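Local coordinates for cellulose 1,4-beta-cellobiosidase (Thermobifida fusca, PDB 4JJJ), which probably releases cellobiose from cellulose chains, the modelled chain being the glycoside hydrolase family 48 catalytic domain of a longer, modular protein, at residues Lys507-Tyr512 with Glu526-Ala531; Tyr511-Lys514 with Thr520-Ala523; Asn412-Phe417 with Val499-Ala504. The protein carries 1 engineered substitution. All blocks are in the same frame, centred on the assembly; numbering follows the deposited sequence.

Contact 1: Lys507-Tyr512 with Glu526-Ala531. With ZN (zinc ion), chain S; NA (sodium ion), chain J.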
loop_
_atom_site.group_PDB
_atom_site.type_symbol
_atom_site.label_atom_id
_atom_site.label_comp_id
_atom_site.label_asym_id
_atom_site.label_seq_id
_atom_site.Cartn_x
_atom_site.Cartn_y
_atom_site.Cartn_z
ATOM N N LYS A 507 10.588 12.638 -10.150
ATOM C CA LYS A 507 11.140 13.017 -8.854
ATOM C C LYS A 507 12.400 12.251 -8.523
ATOM O O LYS A 507 13.378 12.805 -7.985
ATOM C CB LYS A 507 10.101 12.900 -7.803
ATOM C CG LYS A 507 9.048 14.011 -7.819
ATOM C CD LYS A 507 8.095 13.912 -6.690
ATOM C CE LYS A 507 7.061 12.790 -6.861
ATOM N NZ LYS A 507 6.477 12.352 -5.528
ATOM N N THR A 508 12.345 10.945 -8.736
ATOM C CA THR A 508 13.488 10.133 -8.432
ATOM C C THR A 508 14.728 10.691 -9.108
ATOM O O THR A 508 15.795 10.832 -8.478
ATOM C CB THR A 508 13.269 8.652 -8.956
ATOM O OG1 THR A 508 12.179 8.112 -8.244
ATOM C CG2 THR A 508 14.406 7.753 -8.635
ATOM N N LEU A 509 14.576 11.009 -10.360
ATOM C CA LEU A 509 15.668 11.540 -11.172
ATOM C C LEU A 509 16.143 12.942 -10.698
ATOM O O LEU A 509 17.337 13.204 -10.663
ATOM C CB LEU A 509 15.257 11.579 -12.666
ATOM C CG LEU A 509 15.059 10.158 -13.288
ATOM C CD1 LEU A 509 14.500 10.239 -14.678
ATOM C CD2 LEU A 509 16.340 9.382 -13.288
ATOM N N MET A 510 15.213 13.773 -10.311
ATOM C CA MET A 510 15.537 15.123 -9.814
ATOM C C MET A 510 16.312 15.068 -8.497
ATOM O O MET A 510 17.335 15.768 -8.396
ATOM C CB MET A 510 14.265 15.939 -9.649
ATOM C CG MET A 510 13.766 16.490 -11.007
ATOM S SD MET A 510 12.450 17.701 -10.799
ATOM C CE MET A 510 11.156 16.796 -9.947
ATOM N N TYR A 511 15.843 14.300 -7.516
ATOM C CA TYR A 511 16.561 14.203 -6.217
ATOM C C TYR A 511 17.941 13.696 -6.466
ATOM O O TYR A 511 18.956 14.159 -5.854
ATOM C CB TYR A 511 15.760 13.351 -5.216
ATOM C CG TYR A 511 14.551 14.036 -4.665
ATOM C CD1 TYR A 511 13.293 13.654 -5.060
ATOM C CD2 TYR A 511 14.660 15.015 -3.685
ATOM C CE1 TYR A 511 12.190 14.290 -4.501
ATOM C CE2 TYR A 511 13.598 15.674 -3.130
ATOM C CZ TYR A 511 12.335 15.358 -3.555
ATOM O OH TYR A 511 11.195 15.895 -3.035
ATOM N N TYR A 512 18.052 12.641 -7.299
ATOM C CA TYR A 512 19.365 12.092 -7.611
ATOM C C TYR A 512 20.279 13.084 -8.319
ATOM O O TYR A 512 21.473 13.210 -7.983
ATOM C CB TYR A 512 19.192 10.882 -8.502
ATOM C CG TYR A 512 20.504 10.283 -9.004
ATOM C CD1 TYR A 512 21.372 9.564 -8.149
ATOM C CD2 TYR A 512 20.812 10.393 -10.338
ATOM C CE1 TYR A 512 22.582 8.983 -8.643
ATOM C CE2 TYR A 512 22.028 9.856 -10.810
ATOM C CZ TYR A 512 22.850 9.147 -9.968
ATOM O OH TYR A 512 23.948 8.563 -10.481
ATOM N N GLU A 526 13.420 16.603 -16.723
ATOM C CA GLU A 526 12.844 17.828 -17.266
ATOM C C GLU A 526 11.909 17.459 -18.434
ATOM O O GLU A 526 10.832 18.074 -18.577
ATOM C CB GLU A 526 13.927 18.752 -17.807
ATOM C CG GLU A 526 14.802 19.396 -16.755
ATOM C CD GLU A 526 14.186 20.554 -15.955
ATOM O OE1 GLU A 526 12.952 20.694 -15.810
ATOM O OE2 GLU A 526 15.010 21.384 -15.459
ATOM N N GLY A 527 12.295 16.475 -19.254
ATOM C CA GLY A 527 11.461 16.014 -20.358
ATOM C C GLY A 527 10.161 15.377 -19.917
ATOM O O GLY A 527 9.132 15.579 -20.497
ATOM N N LEU A 528 10.234 14.631 -18.800
ATOM C CA LEU A 528 9.022 14.085 -18.169
ATOM C C LEU A 528 8.064 15.158 -17.605
ATOM O O LEU A 528 6.843 15.099 -17.810
ATOM C CB LEU A 528 9.390 13.077 -17.089
ATOM C CG LEU A 528 10.113 11.817 -17.599
ATOM C CD1 LEU A 528 10.499 10.942 -16.451
ATOM C CD2 LEU A 528 9.241 11.076 -18.640
ATOM N N LEU A 529 8.593 16.210 -16.988
ATOM C CA LEU A 529 7.738 17.256 -16.473
ATOM C C LEU A 529 7.080 18.024 -17.649
ATOM O O LEU A 529 5.926 18.355 -17.595
ATOM C CB LEU A 529 8.568 18.253 -15.659
ATOM C CG LEU A 529 9.191 17.766 -14.353
ATOM C CD1 LEU A 529 9.988 18.906 -13.694
ATOM C CD2 LEU A 529 8.159 17.165 -13.467
ATOM N N ASP A 530 7.822 18.218 -18.736
ATOM C CA ASP A 530 7.230 18.858 -19.900
ATOM C C ASP A 530 6.088 17.996 -20.412
ATOM O O ASP A 530 5.061 18.520 -20.857
ATOM C CB ASP A 530 8.246 18.985 -21.022
ATOM C CG ASP A 530 9.274 20.052 -20.808
ATOM O OD1 ASP A 530 9.031 20.920 -19.999
ATOM O OD2 ASP A 530 10.329 20.015 -21.502
ATOM N N ALA A 531 6.341 16.686 -20.509
ATOM C CA ALA A 531 5.345 15.727 -20.981
ATOM C C ALA A 531 4.085 15.777 -20.167
ATOM O O ALA A 531 2.980 15.806 -20.686
ATOM C CB ALA A 531 5.970 14.339 -20.983
HETATM ZN ZN ZN S . 14.056 22.877 -14.687
HETATM NA NA NA J . 11.057 22.132 -19.640
HETATM O O HOH W 1 10.917 20.743 -17.679
HETATM O O HOH W 2 12.974 23.969 -16.046
HETATM O O HOH W 3 12.902 23.405 -18.252
HETATM O O HOH W 4 12.537 21.214 -20.434
HETATM O O HOH W 5 10.985 22.601 -21.655
#

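Contact 2: Tyr511-Lys514 with Thr520-Ala523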
loop_
_atom_site.group_PDB
_atom_site.type_symbol
_atom_site.label_atom_id
_atom_site.label_comp_id
_atom_site.label_asym_id
_atom_site.label_seq_id
_atom_site.Cartn_x
_atom_site.Cartn_y
_atom_site.Cartn_z
ATOM N N TYR A 511 15.843 14.300 -7.516
ATOM C CA TYR A 511 16.561 14.203 -6.217
ATOM C C TYR A 511 17.941 13.696 -6.466
ATOM O O TYR A 511 18.956 14.159 -5.854
ATOM C CB TYR A 511 15.760 13.351 -5.216
ATOM C CG TYR A 511 14.551 14.036 -4.665
ATOM C CD1 TYR A 511 13.293 13.654 -5.060
ATOM C CD2 TYR A 511 14.660 15.015 -3.685
ATOM C CE1 TYR A 511 12.190 14.290 -4.501
ATOM C CE2 TYR A 511 13.598 15.674 -3.130
ATOM C CZ TYR A 511 12.335 15.358 -3.555
ATOM O OH TYR A 511 11.195 15.895 -3.035
ATOM N N TYR A 512 18.052 12.641 -7.299
ATOM C CA TYR A 512 19.365 12.092 -7.611
ATOM C C TYR A 512 20.279 13.084 -8.319
ATOM O O TYR A 512 21.473 13.210 -7.983
ATOM C CB TYR A 512 19.192 10.882 -8.502
ATOM C CG TYR A 512 20.504 10.283 -9.004
ATOM C CD1 TYR A 512 21.372 9.564 -8.149
ATOM C CD2 TYR A 512 20.812 10.393 -10.338
ATOM C CE1 TYR A 512 22.582 8.983 -8.643
ATOM C CE2 TYR A 512 22.028 9.856 -10.810
ATOM C CZ TYR A 512 22.850 9.147 -9.968
ATOM O OH TYR A 512 23.948 8.563 -10.481
ATOM N N ALA A 513 19.708 13.796 -9.262
ATOM C CA ALA A 513 20.491 14.808 -9.983
ATOM C C ALA A 513 20.957 15.915 -9.101
ATOM O O ALA A 513 22.084 16.387 -9.293
ATOM C CB ALA A 513 19.658 15.379 -11.121
ATOM N N LYS A 514 20.098 16.356 -8.208
ATOM C CA LYS A 514 20.430 17.482 -7.322
ATOM C C LYS A 514 21.712 17.157 -6.551
ATOM O O LYS A 514 22.615 18.025 -6.504
ATOM C CB LYS A 514 19.300 17.828 -6.416
ATOM C CG LYS A 514 19.600 18.996 -5.455
ATOM C CD LYS A 514 19.808 20.263 -6.207
ATOM C CE LYS A 514 20.150 21.386 -5.236
ATOM N NZ LYS A 514 20.160 22.658 -5.981
ATOM N N THR A 520 22.375 13.793 -17.238
ATOM C CA THR A 520 21.461 12.977 -18.019
ATOM C C THR A 520 20.168 12.768 -17.240
ATOM O O THR A 520 19.058 12.830 -17.770
ATOM C CB THR A 520 22.087 11.635 -18.363
ATOM O OG1 THR A 520 23.377 11.872 -19.029
ATOM C CG2 THR A 520 21.188 10.818 -19.309
ATOM N N ALA A 521 20.326 12.497 -15.954
ATOM C CA ALA A 521 19.163 12.331 -15.049
ATOM C C ALA A 521 18.279 13.575 -15.059
ATOM O O ALA A 521 17.022 13.503 -15.123
ATOM C CB ALA A 521 19.551 11.955 -13.641
ATOM N N LEU A 522 18.880 14.752 -14.903
ATOM C CA LEU A 522 18.085 15.960 -14.854
ATOM C C LEU A 522 17.395 16.191 -16.207
ATOM O O LEU A 522 16.224 16.580 -16.229
ATOM C CB LEU A 522 18.918 17.193 -14.544
ATOM C CG LEU A 522 18.055 18.492 -14.360
ATOM C CD1 LEU A 522 16.863 18.369 -13.446
ATOM C CD2 LEU A 522 18.983 19.614 -13.918
ATOM N N ALA A 523 18.127 15.922 -17.292
ATOM C CA ALA A 523 17.508 16.108 -18.627
ATOM C C ALA A 523 16.294 15.231 -18.857
ATOM O O ALA A 523 15.265 15.678 -19.366
ATOM C CB ALA A 523 18.519 16.005 -19.755
#

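Contact 3: Asn412-Phe417 with Val499-Ala504. With BGC (beta-D-glucopyranose), chain B; BGC (beta-D-glucopyranose), chain C.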
loop_
_atom_site.group_PDB
_atom_site.type_symbol
_atom_site.label_atom_id
_atom_site.label_comp_id
_atom_site.label_asym_id
_atom_site.label_seq_id
_atom_site.Cartn_x
_atom_site.Cartn_y
_atom_site.Cartn_z
ATOM N N ASN A 412 5.538 -7.864 -8.091
ATOM C CA ASN A 412 6.628 -6.997 -8.481
ATOM C C ASN A 412 6.793 -6.794 -9.996
ATOM O O ASN A 412 7.794 -6.243 -10.482
ATOM C CB ASN A 412 7.996 -7.422 -7.860
ATOM C CG ASN A 412 8.980 -6.312 -7.809
ATOM O OD1 ASN A 412 8.651 -5.142 -7.502
ATOM N ND2 ASN A 412 10.273 -6.677 -8.095
ATOM N N ASN A 413 5.785 -7.155 -10.781
ATOM C CA ASN A 413 5.840 -6.909 -12.223
ATOM C C ASN A 413 5.534 -5.421 -12.563
ATOM O O ASN A 413 5.828 -4.937 -13.632
ATOM C CB ASN A 413 4.888 -7.843 -12.886
ATOM C CG ASN A 413 5.415 -9.279 -12.951
ATOM O OD1 ASN A 413 6.408 -9.645 -12.321
ATOM N ND2 ASN A 413 4.700 -10.118 -13.708
ATOM N N TRP A 414 4.844 -4.701 -11.666
ATOM C CA TRP A 414 4.544 -3.235 -11.944
ATOM C C TRP A 414 5.705 -2.369 -11.688
ATOM O O TRP A 414 6.238 -2.350 -10.555
ATOM C CB TRP A 414 3.420 -2.862 -11.004
ATOM C CG TRP A 414 2.945 -1.450 -11.249
ATOM C CD1 TRP A 414 2.623 -0.884 -12.472
ATOM C CD2 TRP A 414 2.642 -0.467 -10.245
ATOM N NE1 TRP A 414 2.228 0.412 -12.292
ATOM C CE2 TRP A 414 2.220 0.699 -10.938
ATOM C CE3 TRP A 414 2.802 -0.418 -8.870
ATOM C CZ2 TRP A 414 1.865 1.845 -10.242
ATOM C CZ3 TRP A 414 2.455 0.694 -8.202
ATOM C CH2 TRP A 414 1.999 1.835 -8.885
ATOM N N PHE A 415 6.146 -1.651 -12.723
ATOM C CA PHE A 415 7.230 -0.683 -12.599
ATOM C C PHE A 415 6.973 0.415 -11.584
ATOM O O PHE A 415 7.963 0.957 -11.088
ATOM C CB PHE A 415 7.609 -0.099 -13.942
ATOM C CG PHE A 415 8.725 0.876 -13.924
ATOM C CD1 PHE A 415 10.074 0.480 -13.919
ATOM C CD2 PHE A 415 8.453 2.210 -13.916
ATOM C CE1 PHE A 415 11.116 1.382 -13.939
ATOM C CE2 PHE A 415 9.472 3.140 -13.912
ATOM C CZ PHE A 415 10.818 2.720 -13.952
ATOM N N GLY A 416 5.737 0.673 -11.284
ATOM C CA GLY A 416 5.436 1.696 -10.271
ATOM C C GLY A 416 6.151 1.460 -8.967
ATOM O O GLY A 416 6.573 2.409 -8.302
ATOM N N PHE A 417 6.313 0.209 -8.528
ATOM C CA PHE A 417 6.945 0.012 -7.255
ATOM C C PHE A 417 8.420 0.369 -7.290
ATOM O O PHE A 417 9.016 0.746 -6.295
ATOM C CB PHE A 417 6.782 -1.446 -6.843
ATOM C CG PHE A 417 5.484 -1.806 -6.209
ATOM C CD1 PHE A 417 4.967 -1.069 -5.145
ATOM C CD2 PHE A 417 4.747 -2.826 -6.733
ATOM C CE1 PHE A 417 3.749 -1.455 -4.525
ATOM C CE2 PHE A 417 3.564 -3.170 -6.148
ATOM C CZ PHE A 417 3.080 -2.502 -5.058
ATOM N N VAL A 499 0.586 8.529 -15.567
ATOM C CA VAL A 499 1.067 9.875 -15.158
ATOM C C VAL A 499 1.630 9.819 -13.724
ATOM O O VAL A 499 2.472 10.646 -13.378
ATOM C CB VAL A 499 0.037 10.986 -15.341
ATOM C CG1 VAL A 499 -0.330 11.075 -16.842
ATOM C CG2 VAL A 499 -1.202 10.762 -14.474
ATOM N N GLY A 500 1.096 8.911 -12.912
ATOM C CA GLY A 500 1.546 8.741 -11.523
ATOM C C GLY A 500 2.978 8.209 -11.527
ATOM O O GLY A 500 3.889 8.704 -10.821
ATOM N N VAL A 501 3.189 7.163 -12.310
ATOM C CA VAL A 501 4.495 6.535 -12.432
ATOM C C VAL A 501 5.476 7.569 -13.014
ATOM O O VAL A 501 6.592 7.673 -12.588
ATOM C CB VAL A 501 4.414 5.290 -13.355
ATOM C CG1 VAL A 501 5.833 4.825 -13.726
ATOM C CG2 VAL A 501 3.608 4.234 -12.685
ATOM N N THR A 502 5.019 8.300 -13.997
ATOM C CA THR A 502 5.810 9.343 -14.635
ATOM C C THR A 502 6.307 10.345 -13.605
ATOM O O THR A 502 7.466 10.696 -13.581
ATOM C CB THR A 502 5.070 9.990 -15.815
ATOM O OG1 THR A 502 4.788 8.962 -16.792
ATOM C CG2 THR A 502 5.897 11.111 -16.453
ATOM N N ALA A 503 5.411 10.852 -12.788
ATOM C CA ALA A 503 5.781 11.875 -11.800
ATOM C C ALA A 503 6.774 11.335 -10.777
ATOM O O ALA A 503 7.716 12.028 -10.428
ATOM C CB ALA A 503 4.519 12.400 -11.199
ATOM N N ALA A 504 6.586 10.081 -10.331
ATOM C CA ALA A 504 7.504 9.506 -9.383
ATOM C C ALA A 504 8.863 9.286 -10.043
ATOM O O ALA A 504 9.917 9.447 -9.397
ATOM C CB ALA A 504 6.923 8.184 -8.852
HETATM C C2 BGC B . -0.951 -1.090 -12.686
HETATM C C3 BGC B . -1.691 -0.977 -11.359
HETATM C C4 BGC B . -1.824 0.501 -10.934
HETATM C C5 BGC B . -2.288 1.466 -12.042
HETATM C C6 BGC B . -2.084 2.941 -11.688
HETATM C C1 BGC B . -1.520 -0.138 -13.710
HETATM O O1 BGC B . -0.692 -0.274 -14.912
HETATM O O2 BGC B . -1.109 -2.495 -13.074
HETATM O O3 BGC B . -1.022 -1.721 -10.336
HETATM O O4 BGC B . -2.731 0.662 -9.841
HETATM O O5 BGC B . -1.542 1.231 -13.236
HETATM O O6 BGC B . -0.731 3.292 -11.553
HETATM C C2 BGC C . -3.170 1.446 -7.659
HETATM C C3 BGC C . -2.593 1.717 -6.271
HETATM C C4 BGC C . -1.759 0.495 -5.785
HETATM C C5 BGC C . -0.773 -0.007 -6.869
HETATM C C6 BGC C . -0.116 -1.296 -6.434
HETATM C C1 BGC C . -2.100 1.003 -8.639
HETATM O O2 BGC C . -3.759 2.633 -8.172
HETATM O O3 BGC C . -3.704 2.011 -5.390
HETATM O O4 BGC C . -1.058 0.878 -4.584
HETATM O O5 BGC C . -1.504 -0.188 -8.088
HETATM O O6 BGC C . -1.083 -2.293 -6.163
#

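Contact 1: Lys507-Tyr512 with Glu526-Ala531
Met510 and Leu529 each set CG beside the backbone N and anti to the carbonyl carbon (chi1 -79° and -67°), which sends both side chains into the groove between their helices. They meet there tip to tip. The chain of Met510 bends at its last torsion (chi3 -60°), and its sulphur makes the closest approach: SD lies 4.0 Å from Leu529 CD1. One residue earlier on each helix, Leu509 and Leu528 repeat the pairing more loosely, CD1 of Leu509 standing 4.4 Å from CD1 of Leu528. No hydrogen bond crosses; the side chains that touch are apolar. The backbones are well apart, with 8.4 Å between the CA atoms of Met510 and Glu526, and it is the long side chains that bridge the distance. Both helices, 499-516 and 519-533, belong to the (alpha/alpha)6 fold.

Metals lie beside this strip. Glu526 bends at its second torsion and binds zinc through OE2 at 1.9 Å, a site it shares with His633 of helix 620-637, whose side chain also lies close to Leu529. One turn further on, Asp530 holds sodium, with OD1 at 2.4 Å and OD2 at a longer 2.9 Å. Water 1 joins the two residues: it coordinates the sodium while donating to Glu526 O and, at 2.8 Å, to Glu526 OE1. On Lys507 the ammonium group faces another way, into salt bridges with Glu423 and Glu625.

The chemistry is thus divided. Thioether and methyl groups meet through apolar van der Waals contact, whereas the carboxylates of 526-531 serve cations, whose pull probably strengthens the hydrogen bonds that the coordinated waters give to Glu526.

Contact 2: Tyr511-Lys514 with Thr520-Ala523
Ala513 and Ala521, with Leu522 beside them, carry most of this contact; the small methyls of the two alanines allow a close approach. The methyl of Ala513 points at the facing helix and settles against the backbone at the start of Leu522: its CB is 3.9 Å from Leu522 N and equally near Leu522 CB. Ala521 points back across the gap, its CB lying 4.3 Å from Ala513 CB. With so little side chain intervening, the CA atoms of Ala513 and Leu522 come within 5.6 Å of each other. Such closeness suits the turn end of an alpha-helical hairpin, here formed by helices 499-516 and 519-533, of the kind from which the (alpha/alpha)6 barrel is built. Near the turn, Asp518 OD2 accepts a hydrogen bond from Ala521 N.

Tyr512 also meets Ala521. Its ring swings out with CG opposite the backbone N (chi1 175°), presenting an edge, so that CD2 meets Ala521 CB at 3.9 Å close to the ring plane. Beyond, the hydroxyl is hydrogen-bonded to Asp442 OD1 of helix 435-450, a calcium-binding residue, which anchors the far end of the ring. Leu522 uses only CB here against side chains of 511-514; its side chain also touches Phe637 in helix 620-637.

Contact 3: Asn412-Phe417 with Val499-Ala504
Asp498 OD1 is gripped by two backbone N-H groups at the start of helix 499-516, by that of Val501 and, more weakly, by that of Gly500. The two methyls of Val501 then divide their work. CG1 meets the ring edge of Phe415, 3.7 Å from CD2, while CG2 lies 3.8 Å from Trp414 CZ2 and also touches Gly416 CA.

Trp414 has its CG anti to the backbone N (chi1 -176°), which brings one face of the indole against its own backbone at Gly416. Gly416 CA sits 3.3 Å above the centre of that face, where a CB would collide with Trp414 CZ2. The opposite face is a platform for the bound glucose units: Trp414 NE1 lies 3.5 Å from C2 of the glucose of chain B and Trp414 CZ3 3.6 Å from C5 of that of chain C. A serine in place of this tryptophan would probably cost the sugars this flat aromatic surface and leave Val501 CG2 and Gly416 without their aromatic neighbour.

Phe417 CZ adds a contact to C6 of the chain C glucose. Backbone bonds tie Asn413 and Phe415 to strand 465-473, and helix 620-637 packs on Val499 and Ala503.

Overall arrangement
Helix 499-516 runs through all three contacts. Its first turns meet the sugar-binding segment in contact 3, its later turns the following helix in contacts 1 and 2. Contacts 1 and 2 have centres 7 Å apart and join directly where Leu509 CB lies 3.6 Å from Ala521 O; from contact 2 to contact 1 the helix pair opens out. Contact 1 reaches contact 3 through Leu528 CD2, 4.0 Å from Thr502 CG2, their centres being about 13 Å apart. Contact 2 is about 18 Å from contact 3, centre to centre, without touching it. The helix thus leads outward from the glycan pocket, lined also by the predicted proton donor Glu51, to its packing against helix 519-533, which carries zinc and sodium ligands.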